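Hydrazine synthase subunit alpha (Candidatus Kuenenia stuttgartiensis, PDB 5C2V) forms, with its beta and gamma partners, the hydrazine synthase complex, and itself condenses hydroxylamine with ammonia to give hydrazine, carrying two c-type hemes. Local coordinates at residues D[31-36]-D[386-391]; D[46-51]-D[305-310]; D[119-124]-D[207-212]; D[521-526]-D[548-553]. All blocks are in the same frame, centred on the assembly; numbering follows the deposited sequence.

In the fold
Interactions 1, 2 and 3 belong to the six-bladed propeller and interaction 4 to the heme-binding middle domain. Interaction 1 closes the propeller ring, and the other two propeller contacts are nested inside it along the chain, with centres about 23 Å (interaction 2) and about 28 Å (interaction 3) from its own. Interactions 2 and 3 touch directly where H51 CE1 lies 3.9 Å from T124 OG1. Interaction 4 is about 6 Å from interaction 3 between nearest atoms, and R549 reaches D219 on strand 216-220, the partner of strand 209-211. Interaction 4 lies near the pentacoordinated heme, with the side chain of L548 about 8 Å from a bound heme c.

Interaction 1: residues D[31-36]-D[386-391]; sequences QILFTQ and APVYVK
A386 meets L33 as an antiparallel hydrogen-bonded pair, and with it the six-bladed propeller is sealed: strand 381-387, from the far end of the propeller sequence, joins strand 31-37 from its beginning in one four-stranded blade, the 'Velcro' closure of such folds. Two backbone bonds link this pair. L33 N donates to A386 O over 3.0 Å, reaching the oxygen from well above the carbonyl plane, while A386 N returns a bond to L33 O whose modelled length is doubtfully short. The two side chains share one face of the sheet, and L33 CB rests 3.5 Å from A386 O.

P387 pairs with I32 on the other face. This is a non-hydrogen-bonded pair, so the missing N-H of the proline costs nothing here, and the CA atoms of I32 and P387 come within 3.9 Å. The I32 methyl CG2 does the touching, 3.7 Å from P387 CB, with the two side chains at a slant to each other; the end of the I32 side chain leads away. P387 also touches Y341 of strand 336-342 in the adjacent blade.

V388 gives the third backbone bond, V388 N to Q31 O, nearly straight at 173°. Its chi1 of -50° sets CG1 anti to the carbonyl carbon and leaves CG2 between the backbone N and that carbon, from where V388 CG2 reaches Q31 CB at 3.8 Å. Further on the chain parts from strand 31-37: Y389 packs on Y341, and K391 NZ is hydrogen-bonded to Y341 OH.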
# COMPACT_ATOMS: atom_id res chain seq x y z
N GLN D 31 18.39 -32.54 -27.64
CA GLN D 31 18.88 -32.85 -26.30
C GLN D 31 18.78 -31.66 -25.35
O GLN D 31 18.88 -30.51 -25.78
CB GLN D 31 20.34 -33.34 -26.36
CG GLN D 31 20.53 -34.73 -26.95
CD GLN D 31 21.97 -35.22 -26.87
OE1 GLN D 31 22.85 -34.51 -26.39
NE2 GLN D 31 22.20 -36.44 -27.33
N ILE D 32 18.58 -31.93 -24.07
CA ILE D 32 18.47 -30.87 -23.07
C ILE D 32 19.27 -31.18 -21.80
O ILE D 32 19.43 -32.33 -21.42
CB ILE D 32 17.00 -30.61 -22.67
CG1 ILE D 32 16.38 -31.85 -22.02
CG2 ILE D 32 16.17 -30.17 -23.88
CD1 ILE D 32 14.97 -31.63 -21.52
N LEU D 33 19.77 -30.13 -21.16
CA LEU D 33 20.44 -30.25 -19.87
C LEU D 33 19.55 -29.71 -18.77
O LEU D 33 18.91 -28.67 -18.94
CB LEU D 33 21.77 -29.49 -19.88
CG LEU D 33 22.94 -30.03 -20.71
CD1 LEU D 33 24.02 -28.97 -20.84
CD2 LEU D 33 23.50 -31.28 -20.07
N PHE D 34 19.49 -30.40 -17.63
CA PHE D 34 18.73 -29.86 -16.50
C PHE D 34 19.21 -30.38 -15.15
O PHE D 34 19.92 -31.38 -15.06
CB PHE D 34 17.23 -30.15 -16.68
CG PHE D 34 16.88 -31.61 -16.72
CD1 PHE D 34 16.53 -32.29 -15.56
CD2 PHE D 34 16.87 -32.29 -17.92
CE1 PHE D 34 16.20 -33.63 -15.60
CE2 PHE D 34 16.54 -33.64 -17.97
CZ PHE D 34 16.20 -34.30 -16.81
N THR D 35 18.81 -29.67 -14.10
CA THR D 35 19.20 -29.99 -12.73
C THR D 35 18.15 -30.82 -12.01
O THR D 35 16.95 -30.51 -12.06
CB THR D 35 19.46 -28.70 -11.92
OG1 THR D 35 20.42 -27.88 -12.61
CG2 THR D 35 20.00 -29.04 -10.53
N GLN D 36 18.61 -31.87 -11.35
CA GLN D 36 17.76 -32.69 -10.49
C GLN D 36 18.18 -32.51 -9.03
O GLN D 36 19.34 -32.72 -8.68
CB GLN D 36 17.83 -34.16 -10.88
CG GLN D 36 17.21 -34.48 -12.23
CD GLN D 36 17.26 -35.96 -12.55
OE1 GLN D 36 18.18 -36.67 -12.12
NE2 GLN D 36 16.28 -36.44 -13.31
N ALA D 386 17.90 -26.45 -19.61
CA ALA D 386 18.75 -25.69 -20.51
C ALA D 386 19.03 -26.49 -21.78
O ALA D 386 20.01 -27.23 -21.85
CB ALA D 386 20.06 -25.32 -19.83
N PRO D 387 18.15 -26.35 -22.79
CA PRO D 387 18.25 -27.11 -24.04
C PRO D 387 19.52 -26.79 -24.81
O PRO D 387 20.01 -25.66 -24.74
CB PRO D 387 17.01 -26.66 -24.82
CG PRO D 387 16.72 -25.30 -24.30
CD PRO D 387 17.07 -25.35 -22.84
N VAL D 388 20.05 -27.77 -25.54
CA VAL D 388 21.26 -27.54 -26.31
C VAL D 388 20.91 -27.04 -27.71
O VAL D 388 20.00 -27.55 -28.37
CB VAL D 388 22.15 -28.81 -26.39
CG1 VAL D 388 22.37 -29.39 -25.00
CG2 VAL D 388 21.56 -29.87 -27.32
N TYR D 389 21.63 -26.00 -28.14
CA TYR D 389 21.47 -25.39 -29.46
C TYR D 389 22.49 -24.28 -29.62
O TYR D 389 23.07 -23.81 -28.63
CB TYR D 389 20.05 -24.85 -29.66
CG TYR D 389 19.68 -23.66 -28.80
CD1 TYR D 389 19.21 -23.83 -27.51
CD2 TYR D 389 19.80 -22.36 -29.29
CE1 TYR D 389 18.86 -22.74 -26.72
CE2 TYR D 389 19.46 -21.27 -28.51
CZ TYR D 389 19.00 -21.47 -27.23
OH TYR D 389 18.66 -20.38 -26.45
N VAL D 390 22.70 -23.84 -30.85
CA VAL D 390 23.66 -22.78 -31.12
C VAL D 390 23.05 -21.42 -30.82
O VAL D 390 22.04 -21.04 -31.41
CB VAL D 390 24.16 -22.82 -32.57
CG1 VAL D 390 25.16 -21.70 -32.82
CG2 VAL D 390 24.77 -24.17 -32.89
N LYS D 391 23.67 -20.69 -29.90
CA LYS D 391 23.17 -19.38 -29.49
C LYS D 391 23.90 -18.26 -30.21
O LYS D 391 25.13 -18.26 -30.29
CB LYS D 391 23.31 -19.20 -27.98
CG LYS D 391 22.44 -20.12 -27.16
CD LYS D 391 22.69 -19.92 -25.68
CE LYS D 391 21.79 -20.81 -24.85
NZ LYS D 391 22.07 -20.67 -23.40

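Interaction 2: residues D[46-51]-D[305-310]; sequences YQNYPH and YMNWGV
Y46 lies against V310 and W308, and its side chain can be traced outward. Y46 CB is 4.1 Å from both G309 N and V310 CG1. The ring then takes V310 against one face: Y46 CG is 3.8 Å from V310 CG1, which CD2 also meets, and farther out CD1, CE1 and CZ meet V310 CG2, which is 3.5 Å from Y46 CE1 and displaced toward the rim, a CH-pi contact. Y46 CE1 also leads the ring edge toward the six-membered ring of W308, over its centre, in a T-shaped pair with planes at 78°; Y305 CD2 covers the opposite indole face.

The backbone joins in through G309 N, which donates to Y46 O at 2.9 Å along a bent path. G309 CA lies over the Y49 ring, 4.0 Å from its centroid, while the Y49 hydroxyl is bonded to D230. R355 of the second alpha subunit packs on Y46, so the contact borders the dimer interface. Both segments are loops between blade strands, one from the blade closed by strand 381-387 and the other from blade 285-328; they bridge across intervening blade 336-373, whose R338 touches Y46 and V310, an inter-blade loop contact of the six-bladed propeller.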
# COMPACT_ATOMS: atom_id res chain seq x y z
N TYR D 46 14.76 -23.51 -2.04
CA TYR D 46 14.37 -22.35 -2.84
C TYR D 46 13.84 -21.21 -1.97
O TYR D 46 13.67 -20.09 -2.45
CB TYR D 46 13.33 -22.74 -3.89
CG TYR D 46 12.12 -23.47 -3.36
CD1 TYR D 46 11.11 -22.80 -2.68
CD2 TYR D 46 11.97 -24.84 -3.56
CE1 TYR D 46 10.00 -23.47 -2.20
CE2 TYR D 46 10.86 -25.51 -3.09
CZ TYR D 46 9.88 -24.82 -2.41
OH TYR D 46 8.77 -25.49 -1.94
N GLN D 47 13.58 -21.50 -0.70
CA GLN D 47 13.06 -20.48 0.21
C GLN D 47 14.16 -19.52 0.64
O GLN D 47 13.89 -18.42 1.13
CB GLN D 47 12.42 -21.14 1.43
CG GLN D 47 13.40 -21.75 2.41
CD GLN D 47 13.92 -23.10 1.98
OE1 GLN D 47 13.36 -23.74 1.08
NE2 GLN D 47 14.99 -23.56 2.63
N ASN D 48 15.41 -19.94 0.47
CA ASN D 48 16.57 -19.12 0.81
C ASN D 48 17.16 -18.37 -0.39
O ASN D 48 18.22 -17.75 -0.28
CB ASN D 48 17.65 -19.97 1.47
CG ASN D 48 17.34 -20.26 2.93
OD1 ASN D 48 17.37 -21.41 3.37
ND2 ASN D 48 17.04 -19.21 3.69
N TYR D 49 16.48 -18.44 -1.53
CA TYR D 49 16.89 -17.78 -2.78
C TYR D 49 17.22 -16.31 -2.54
O TYR D 49 16.55 -15.65 -1.74
CB TYR D 49 15.76 -17.90 -3.81
CG TYR D 49 16.19 -18.15 -5.24
CD1 TYR D 49 16.30 -19.45 -5.73
CD2 TYR D 49 16.45 -17.10 -6.10
CE1 TYR D 49 16.67 -19.68 -7.04
CE2 TYR D 49 16.83 -17.32 -7.41
CZ TYR D 49 16.94 -18.62 -7.88
OH TYR D 49 17.32 -18.85 -9.18
N PRO D 50 18.25 -15.77 -3.22
CA PRO D 50 19.21 -16.31 -4.19
C PRO D 50 20.23 -17.27 -3.61
O PRO D 50 20.89 -17.97 -4.37
CB PRO D 50 19.91 -15.06 -4.71
CG PRO D 50 19.89 -14.14 -3.57
CD PRO D 50 18.56 -14.36 -2.91
N HIS D 51 20.35 -17.34 -2.28
CA HIS D 51 21.42 -18.14 -1.73
C HIS D 51 20.86 -19.54 -1.71
O HIS D 51 20.10 -19.93 -0.83
CB HIS D 51 21.81 -17.65 -0.33
CG HIS D 51 22.83 -18.50 0.36
ND1 HIS D 51 24.17 -18.45 0.05
CD2 HIS D 51 22.71 -19.39 1.38
CE1 HIS D 51 24.83 -19.29 0.83
NE2 HIS D 51 23.97 -19.87 1.64
N TYR D 305 6.48 -14.92 -2.02
CA TYR D 305 7.35 -14.42 -0.98
C TYR D 305 8.65 -13.90 -1.59
O TYR D 305 9.11 -14.40 -2.61
CB TYR D 305 7.63 -15.51 0.06
CG TYR D 305 6.38 -16.20 0.55
CD1 TYR D 305 5.60 -15.64 1.55
CD2 TYR D 305 5.97 -17.41 0.00
CE1 TYR D 305 4.45 -16.27 2.00
CE2 TYR D 305 4.83 -18.05 0.44
CZ TYR D 305 4.07 -17.47 1.44
OH TYR D 305 2.93 -18.10 1.88
N MET D 306 9.23 -12.89 -0.95
CA MET D 306 10.40 -12.21 -1.48
C MET D 306 11.63 -13.12 -1.58
O MET D 306 12.47 -12.95 -2.46
CB MET D 306 10.73 -10.99 -0.62
CG MET D 306 11.88 -10.14 -1.12
SD MET D 306 12.02 -8.57 -0.23
CE MET D 306 10.49 -7.78 -0.71
N ASN D 307 11.71 -14.10 -0.69
CA ASN D 307 12.87 -14.97 -0.62
C ASN D 307 12.71 -16.29 -1.39
O ASN D 307 13.61 -17.13 -1.37
CB ASN D 307 13.21 -15.27 0.84
CG ASN D 307 14.70 -15.21 1.12
OD1 ASN D 307 15.43 -14.44 0.49
ND2 ASN D 307 15.17 -16.03 2.05
N TRP D 308 11.58 -16.47 -2.06
CA TRP D 308 11.29 -17.73 -2.74
C TRP D 308 11.75 -17.74 -4.20
O TRP D 308 11.66 -16.74 -4.90
CB TRP D 308 9.79 -18.04 -2.68
CG TRP D 308 9.38 -18.75 -1.43
CD1 TRP D 308 9.97 -18.67 -0.21
CD2 TRP D 308 8.28 -19.66 -1.29
NE1 TRP D 308 9.31 -19.47 0.69
CE2 TRP D 308 8.27 -20.09 0.05
CE3 TRP D 308 7.31 -20.15 -2.17
CZ2 TRP D 308 7.32 -20.99 0.54
CZ3 TRP D 308 6.37 -21.04 -1.68
CH2 TRP D 308 6.38 -21.45 -0.34
N GLY D 309 12.24 -18.90 -4.64
CA GLY D 309 12.69 -19.08 -6.01
C GLY D 309 11.66 -19.78 -6.88
O GLY D 309 11.90 -20.02 -8.06
N VAL D 310 10.52 -20.12 -6.28
CA VAL D 310 9.41 -20.71 -7.03
C VAL D 310 8.18 -19.83 -6.88
O VAL D 310 8.09 -19.03 -5.95
CB VAL D 310 9.10 -22.14 -6.55
CG1 VAL D 310 10.34 -23.02 -6.63
CG2 VAL D 310 8.55 -22.12 -5.13

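Interaction 3: residues D[119-124]-D[207-212]; sequences TDLKGT and SGIEFP
The F211 ring turns one face to the backbone of residues 119-121, and D120 lies across it. D120 N stands 3.2 Å above the ring plane, shifted toward the rim near CE2, whereas D120 CB is over the middle: it is 3.9 Å from the ring centroid and only 11° off the normal, a CH-pi contact. T119 CA and L121 N approach obliquely on the two flanks of D120, the first 3.8 Å from F211 CE2 and the second near CZ. The ring thus lies against three consecutive residues of a bending chain, with main-chain atoms making most of the contact.

Outward from the ring, L121 CB touches F211 CZ at 4.1 Å. Beyond that, L121 CD1 and I209 CD1 come to 4.4 Å, a looser apolar contact on the more exposed side. No hydrogen bond crosses between the two segments; the contact is that of the ring against main chain, with a few aliphatic touches.

The polar groups are held by neighbours. T119 OG1 is hydrogen-bonded to I105 N and to Q104 OE1, and L121 O to Q104 NE2, which ties the loop to strand 103-109; D120 OD2 has a weak bond to H213, just after segment 207-212. F211 also packs on T216 and I218 of strand 216-220, the hairpin partner of strand 209-211. Segment 119-124 connects blade 76-117 to the enlarged sheet 124-220, and F211 of that sheet packs onto this blade-to-blade linker of the beta-propeller.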
# COMPACT_ATOMS: atom_id res chain seq x y z
N THR D 119 36.50 -20.86 -10.46
CA THR D 119 36.59 -19.99 -9.29
C THR D 119 37.11 -20.68 -8.03
O THR D 119 36.64 -21.75 -7.66
CB THR D 119 35.21 -19.37 -8.95
OG1 THR D 119 34.22 -20.40 -8.86
CG2 THR D 119 34.80 -18.37 -10.01
N ASP D 120 38.11 -20.07 -7.40
CA ASP D 120 38.57 -20.49 -6.07
C ASP D 120 38.02 -19.64 -4.93
O ASP D 120 38.45 -19.79 -3.78
CB ASP D 120 40.10 -20.51 -6.01
CG ASP D 120 40.62 -21.56 -5.05
OD1 ASP D 120 39.90 -22.55 -4.81
OD2 ASP D 120 41.75 -21.40 -4.53
N LEU D 121 37.07 -18.75 -5.24
CA LEU D 121 36.63 -17.69 -4.32
C LEU D 121 36.30 -18.19 -2.91
O LEU D 121 35.79 -19.30 -2.74
CB LEU D 121 35.39 -16.98 -4.89
CG LEU D 121 34.74 -15.90 -4.01
CD1 LEU D 121 35.62 -14.66 -3.92
CD2 LEU D 121 33.33 -15.54 -4.48
N LYS D 122 36.60 -17.37 -1.91
CA LYS D 122 36.28 -17.71 -0.54
C LYS D 122 34.87 -17.19 -0.33
O LYS D 122 34.65 -15.99 -0.14
CB LYS D 122 37.28 -17.04 0.41
CG LYS D 122 37.31 -17.53 1.85
CD LYS D 122 38.26 -16.66 2.67
CE LYS D 122 39.60 -16.47 1.97
NZ LYS D 122 40.52 -15.56 2.70
N GLY D 123 33.91 -18.11 -0.35
CA GLY D 123 32.52 -17.72 -0.45
C GLY D 123 31.72 -18.69 -1.32
O GLY D 123 32.16 -19.81 -1.58
N THR D 124 30.56 -18.24 -1.77
CA THR D 124 29.68 -19.03 -2.63
C THR D 124 29.55 -18.42 -4.03
O THR D 124 29.53 -17.20 -4.18
CB THR D 124 28.28 -19.16 -2.01
OG1 THR D 124 28.40 -19.50 -0.63
CG2 THR D 124 27.46 -20.22 -2.73
N SER D 207 42.31 -6.43 -13.28
CA SER D 207 42.62 -6.21 -11.88
C SER D 207 41.39 -6.57 -11.04
O SER D 207 40.26 -6.31 -11.44
CB SER D 207 43.05 -4.77 -11.63
OG SER D 207 43.49 -4.60 -10.29
N GLY D 208 41.63 -7.16 -9.88
CA GLY D 208 40.58 -7.83 -9.13
C GLY D 208 41.24 -8.89 -8.29
O GLY D 208 42.39 -8.73 -7.87
N ILE D 209 40.52 -9.96 -8.01
CA ILE D 209 41.13 -11.13 -7.38
C ILE D 209 41.63 -12.10 -8.45
O ILE D 209 40.87 -12.48 -9.35
CB ILE D 209 40.16 -11.84 -6.43
CG1 ILE D 209 39.60 -10.85 -5.40
CG2 ILE D 209 40.85 -13.00 -5.73
CD1 ILE D 209 38.48 -11.42 -4.55
N GLU D 210 42.90 -12.48 -8.36
CA GLU D 210 43.50 -13.38 -9.34
C GLU D 210 43.50 -14.83 -8.89
O GLU D 210 43.78 -15.13 -7.72
CB GLU D 210 44.93 -12.94 -9.67
CG GLU D 210 45.05 -11.88 -10.75
CD GLU D 210 46.48 -11.65 -11.19
OE1 GLU D 210 47.26 -11.07 -10.40
OE2 GLU D 210 46.83 -12.06 -12.31
N PHE D 211 43.20 -15.73 -9.82
CA PHE D 211 43.27 -17.16 -9.59
C PHE D 211 44.28 -17.79 -10.55
O PHE D 211 43.91 -18.29 -11.61
CB PHE D 211 41.90 -17.82 -9.76
CG PHE D 211 40.89 -17.40 -8.73
CD1 PHE D 211 41.29 -17.02 -7.46
CD2 PHE D 211 39.54 -17.38 -9.03
CE1 PHE D 211 40.36 -16.63 -6.51
CE2 PHE D 211 38.61 -16.99 -8.09
CZ PHE D 211 39.02 -16.62 -6.82
N PRO D 212 45.58 -17.73 -10.18
CA PRO D 212 46.69 -18.18 -11.02
C PRO D 212 46.66 -19.67 -11.34
O PRO D 212 46.90 -20.06 -12.49
CB PRO D 212 47.93 -17.84 -10.18
CG PRO D 212 47.46 -16.84 -9.17
CD PRO D 212 46.04 -17.21 -8.89

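Interaction 4: residues D[521-526]-D[548-553]; sequences QLSDVP and LRPYHG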
# COMPACT_ATOMS: atom_id res chain seq x y z
N GLN D 521 34.39 11.37 -6.10
CA GLN D 521 34.25 10.62 -4.86
C GLN D 521 34.79 9.20 -4.99
O GLN D 521 35.30 8.82 -6.04
CB GLN D 521 32.78 10.57 -4.44
CG GLN D 521 31.91 9.80 -5.43
CD GLN D 521 30.53 9.52 -4.88
OE1 GLN D 521 29.83 10.42 -4.44
NE2 GLN D 521 30.15 8.25 -4.90
N LEU D 522 34.65 8.43 -3.92
CA LEU D 522 35.10 7.04 -3.88
C LEU D 522 34.40 6.19 -4.93
O LEU D 522 33.26 6.47 -5.32
CB LEU D 522 34.87 6.44 -2.49
CG LEU D 522 35.65 7.01 -1.32
CD1 LEU D 522 34.95 6.69 -0.01
CD2 LEU D 522 37.07 6.46 -1.31
N SER D 523 35.08 5.14 -5.39
CA SER D 523 34.51 4.23 -6.36
C SER D 523 34.59 2.79 -5.84
O SER D 523 35.31 2.52 -4.88
CB SER D 523 35.23 4.35 -7.71
OG SER D 523 36.57 3.90 -7.62
N ASP D 524 33.83 1.90 -6.47
CA ASP D 524 33.72 0.50 -6.05
C ASP D 524 33.17 0.38 -4.62
O ASP D 524 33.44 -0.60 -3.93
CB ASP D 524 35.07 -0.21 -6.15
CG ASP D 524 35.50 -0.45 -7.59
OD1 ASP D 524 34.61 -0.60 -8.46
OD2 ASP D 524 36.72 -0.50 -7.85
N VAL D 525 32.41 1.38 -4.19
CA VAL D 525 31.76 1.35 -2.88
C VAL D 525 30.30 1.78 -3.01
O VAL D 525 29.98 2.66 -3.81
CB VAL D 525 32.49 2.25 -1.86
CG1 VAL D 525 33.89 1.72 -1.58
CG2 VAL D 525 32.54 3.69 -2.34
N PRO D 526 29.41 1.16 -2.22
CA PRO D 526 27.99 1.51 -2.26
C PRO D 526 27.72 2.88 -1.64
O PRO D 526 28.28 3.20 -0.60
CB PRO D 526 27.32 0.40 -1.45
CG PRO D 526 28.39 -0.05 -0.51
CD PRO D 526 29.68 0.06 -1.27
N LEU D 548 30.17 3.48 -8.50
CA LEU D 548 30.95 3.93 -9.64
C LEU D 548 32.17 3.04 -9.84
O LEU D 548 32.86 2.70 -8.88
CB LEU D 548 31.39 5.38 -9.46
CG LEU D 548 30.30 6.46 -9.41
CD1 LEU D 548 30.91 7.80 -9.01
CD2 LEU D 548 29.58 6.57 -10.74
N ARG D 549 32.43 2.65 -11.08
CA ARG D 549 33.68 1.98 -11.40
C ARG D 549 34.79 3.03 -11.41
O ARG D 549 34.50 4.22 -11.54
CB ARG D 549 33.59 1.25 -12.75
CG ARG D 549 32.55 0.13 -12.80
CD ARG D 549 32.55 -0.72 -11.53
NE ARG D 549 33.87 -1.24 -11.20
CZ ARG D 549 34.36 -2.39 -11.66
NH1 ARG D 549 33.64 -3.15 -12.48
NH2 ARG D 549 35.58 -2.79 -11.30
N PRO D 550 36.05 2.61 -11.24
CA PRO D 550 37.18 3.55 -11.25
C PRO D 550 37.20 4.44 -12.49
O PRO D 550 36.97 3.95 -13.60
CB PRO D 550 38.40 2.62 -11.22
CG PRO D 550 37.92 1.42 -10.49
CD PRO D 550 36.48 1.24 -10.89
N TYR D 551 37.44 5.74 -12.28
CA TYR D 551 37.58 6.73 -13.36
C TYR D 551 36.26 6.99 -14.10
O TYR D 551 36.14 7.95 -14.85
CB TYR D 551 38.67 6.30 -14.35
CG TYR D 551 38.79 7.20 -15.56
CD1 TYR D 551 39.37 8.46 -15.45
CD2 TYR D 551 38.33 6.80 -16.80
CE1 TYR D 551 39.48 9.29 -16.55
CE2 TYR D 551 38.44 7.62 -17.91
CZ TYR D 551 39.01 8.86 -17.78
OH TYR D 551 39.12 9.68 -18.88
N HIS D 552 35.26 6.14 -13.86
CA HIS D 552 33.96 6.32 -14.47
C HIS D 552 33.24 7.52 -13.89
O HIS D 552 33.60 8.03 -12.83
CB HIS D 552 33.10 5.07 -14.30
CG HIS D 552 33.40 3.98 -15.28
ND1 HIS D 552 34.63 3.38 -15.37
CD2 HIS D 552 32.62 3.40 -16.23
CE1 HIS D 552 34.61 2.47 -16.33
NE2 HIS D 552 33.40 2.46 -16.86
N GLY D 553 32.22 7.98 -14.60
CA GLY D 553 31.38 9.04 -14.10
C GLY D 553 29.98 8.86 -14.63
O GLY D 553 29.78 8.30 -15.71
O HOH W 1 31.01 4.00 -6.15
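D524 and R549 form a salt bridge in the middle domain, the heme-binding part of the subunit, where the end of strand 517-522 meets a type II turn running from R549 to H552. R549 NE donates to D524 OD1 at 2.9 Å, using the syn lone pair of that oxygen. The bond is bent, the oxygen lies 32° out of the guanidinium plane, and carboxylate and guanidinium are turned 53° against each other. R549 gets there by folding back: chi2 bends the chain at CD, and a chi3 of -53° carries NE round to the aspartate. Its other nitrogens look to the propeller, NH2 in a salt bridge with D219 and NH1 hydrogen-bonded to D265 O, so one arginine ties the two domains together.

The same aspartate binds through its backbone, D524 N to L548 O at 2.7 Å, nearly straight. A water donates to V525 O at 2.9 Å and sits by L548 N, at a modelled distance too short to be trusted. In the turn, H552 ND1 donates to P550 O at 3.0 Å, with the oxygen in the imidazole plane, and R549 CB lies over a face of that ring.

Van der Waals contacts with the carbon surfaces of L548 and P550 surround these bonds. S523 OG, hydrogen-bonded to S427, passes 3.7 Å from P550 CA, and Q521 NE2 lies 4.2 Å from L548 CD1 while its OE1 is bonded to W431. The side chains of P550 and D524 cross at about a right angle, with D524 OD2 3.5 Å from P550 CG.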